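Local coordinates for N-acylhomoserine lactone dependent regulatory protein (Burkholderia cenocepacia, PDB 5L10) that regulates transcription in response to N-acylhomoserine lactones as a LuxR-family factor, of which this is the autoinducer-binding domain, and probably binds DNA through a separate domain, at the interface of chains A and B. Sequence-based numbering; all coordinates share one arbitrary frame. Chains: chain A/B, N-acylhomoserine lactone dependent regulatory protein.

The interface of chains A and B. Residues chain A 89-91, 120, 150; chain B 13, 17, 158, 162-163.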
loop_
_atom_site.group_PDB
_atom_site.type_symbol
_atom_site.label_atom_id
_atom_site.label_comp_id
_atom_site.label_asym_id
_atom_site.label_seq_id
_atom_site.Cartn_x
_atom_site.Cartn_y
_atom_site.Cartn_z
ATOM N N PRO A 89 -0.075 -1.725 -11.057
ATOM C CA PRO A 89 -0.242 -1.475 -9.620
ATOM C C PRO A 89 -1.155 -2.447 -8.888
ATOM O O PRO A 89 -1.128 -2.459 -7.650
ATOM C CB PRO A 89 -0.841 -0.055 -9.574
ATOM C CG PRO A 89 -0.975 0.402 -11.017
ATOM C CD PRO A 89 -0.910 -0.824 -11.864
ATOM N N ARG A 90 -1.950 -3.259 -9.589
ATOM C CA ARG A 90 -2.939 -4.099 -8.926
ATOM C C ARG A 90 -2.336 -5.432 -8.500
ATOM O O ARG A 90 -1.279 -5.837 -8.993
ATOM C CB ARG A 90 -4.133 -4.318 -9.855
ATOM C CG ARG A 90 -4.794 -3.008 -10.258
ATOM C CD ARG A 90 -6.019 -3.208 -11.128
ATOM N NE ARG A 90 -6.939 -4.187 -10.564
ATOM C CZ ARG A 90 -8.149 -4.436 -11.052
ATOM N NH1 ARG A 90 -8.587 -3.763 -12.109
ATOM N NH2 ARG A 90 -8.920 -5.350 -10.481
ATOM N N PRO A 91 -2.969 -6.130 -7.557
ATOM C CA PRO A 91 -2.450 -7.437 -7.140
ATOM C C PRO A 91 -2.615 -8.482 -8.231
ATOM O O PRO A 91 -3.513 -8.403 -9.074
ATOM C CB PRO A 91 -3.300 -7.785 -5.912
ATOM C CG PRO A 91 -3.870 -6.486 -5.450
ATOM C CD PRO A 91 -4.073 -5.679 -6.693
ATOM N N HIS A 120 1.588 -8.810 -4.657
ATOM C CA HIS A 120 1.465 -7.378 -4.900
ATOM C C HIS A 120 2.815 -6.690 -4.745
ATOM O O HIS A 120 3.545 -6.942 -3.781
ATOM C CB HIS A 120 0.456 -6.722 -3.956
ATOM C CG HIS A 120 0.334 -5.246 -4.161
ATOM N ND1 HIS A 120 -0.517 -4.693 -5.092
ATOM C CD2 HIS A 120 0.988 -4.211 -3.587
ATOM C CE1 HIS A 120 -0.396 -3.378 -5.068
ATOM N NE2 HIS A 120 0.507 -3.061 -4.159
ATOM N N ARG A 150 -9.981 -9.098 -0.668
ATOM C CA ARG A 150 -9.275 -7.968 -1.266
ATOM C C ARG A 150 -8.850 -6.960 -0.208
ATOM O O ARG A 150 -7.666 -6.620 -0.097
ATOM C CB ARG A 150 -10.148 -7.296 -2.325
ATOM C CG ARG A 150 -10.103 -7.980 -3.667
ATOM C CD ARG A 150 -10.542 -7.046 -4.777
ATOM N NE ARG A 150 -10.490 -7.718 -6.070
ATOM C CZ ARG A 150 -11.517 -8.355 -6.619
ATOM N NH1 ARG A 150 -12.688 -8.396 -5.994
ATOM N NH2 ARG A 150 -11.377 -8.945 -7.799
ATOM N N PHE B 13 -13.990 -2.089 -2.394
ATOM C CA PHE B 13 -13.130 -2.829 -3.310
ATOM C C PHE B 13 -13.922 -3.476 -4.438
ATOM O O PHE B 13 -13.393 -3.639 -5.543
ATOM C CB PHE B 13 -12.321 -3.872 -2.539
ATOM C CG PHE B 13 -11.033 -3.337 -1.982
ATOM C CD1 PHE B 13 -9.857 -3.438 -2.709
ATOM C CD2 PHE B 13 -11.000 -2.711 -0.747
ATOM C CE1 PHE B 13 -8.665 -2.937 -2.206
ATOM C CE2 PHE B 13 -9.812 -2.208 -0.237
ATOM C CZ PHE B 13 -8.644 -2.321 -0.969
ATOM N N GLN B 17 -13.456 -2.560 -8.816
ATOM C CA GLN B 17 -13.201 -3.528 -9.876
ATOM C C GLN B 17 -13.829 -3.081 -11.190
ATOM O O GLN B 17 -13.271 -3.322 -12.266
ATOM C CB GLN B 17 -13.730 -4.903 -9.472
ATOM C CG GLN B 17 -13.101 -5.454 -8.204
ATOM C CD GLN B 17 -11.587 -5.508 -8.282
ATOM O OE1 GLN B 17 -11.021 -6.095 -9.207
ATOM N NE2 GLN B 17 -10.921 -4.890 -7.312
ATOM N N HIS B 158 -3.770 1.410 -0.009
ATOM C CA HIS B 158 -3.566 0.475 -1.109
ATOM C C HIS B 158 -4.580 0.711 -2.219
ATOM O O HIS B 158 -4.220 0.743 -3.402
ATOM C CB HIS B 158 -3.655 -0.966 -0.607
ATOM C CG HIS B 158 -3.669 -1.986 -1.704
ATOM N ND1 HIS B 158 -2.521 -2.580 -2.182
ATOM C CD2 HIS B 158 -4.691 -2.507 -2.425
ATOM C CE1 HIS B 158 -2.838 -3.432 -3.141
ATOM N NE2 HIS B 158 -4.148 -3.407 -3.307
ATOM N N ALA B 162 -3.390 1.914 -5.940
ATOM C CA ALA B 162 -3.490 0.876 -6.960
ATOM C C ALA B 162 -4.581 1.133 -7.986
ATOM O O ALA B 162 -4.447 0.697 -9.134
ATOM C CB ALA B 162 -3.736 -0.494 -6.316
ATOM N N TYR B 163 -5.659 1.821 -7.607
ATOM C CA TYR B 163 -6.797 2.026 -8.494
ATOM C C TYR B 163 -7.007 3.474 -8.903
ATOM O O TYR B 163 -7.486 3.722 -10.010
ATOM C CB TYR B 163 -8.087 1.513 -7.840
ATOM C CG TYR B 163 -8.084 0.030 -7.545
ATOM C CD1 TYR B 163 -8.651 -0.876 -8.432
ATOM C CD2 TYR B 163 -7.523 -0.462 -6.373
ATOM C CE1 TYR B 163 -8.653 -2.235 -8.162
ATOM C CE2 TYR B 163 -7.521 -1.815 -6.095
ATOM C CZ TYR B 163 -8.087 -2.698 -6.992
ATOM O OH TYR B 163 -8.085 -4.049 -6.717
#
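Two copies of the autoinducer-binding domain of a LuxR-type regulator meet here across a two-fold axis. The pairing may reflect a dimer of the full protein, though the structure alone does not prove it. Chain B brings the end of helix 3-17 and the C-terminal helix 143-169. Chain A brings loop residues 89-91, strand 116-123 and its own helix 143-169.

B:Gln17 is central to the polar end. Its chain bends at chi2 (-55°) and lays the amide flat over the guanidinium of A:Arg150, the planes 17° apart. The amide carbon CD sits over the guanidinium centre, 3.3 Å from A:Arg150 CZ. The flat groups stack rather than hydrogen-bond. Within chain B, the amide nitrogen NE2 of B:Gln17 donates to B:Tyr163 OH at 3.0 Å and to the B:Phe13 carbonyl O at 3.3 Å. Both acceptors lie near the amide plane, so they fix its rotation.

The side chains of A:Arg90 and B:Tyr163 cross at about a right angle, with the guanidinium and ring planes 47° apart. B:Tyr163 CE1 lies over one guanidinium face of A:Arg90, toward its rim, 3.5 Å from NE.

At the other end B:His158 turns its CE1 edge onto one face of the A:His120 ring, toward the rim. CG anti to the backbone N in both residues lets the rings reach tip to tip. A:Pro91 CG approaches B:His158 NE2 at 3.8 Å. The B:Ala162 methyl CB rests 3.5 Å from the A:Pro89 carbonyl O.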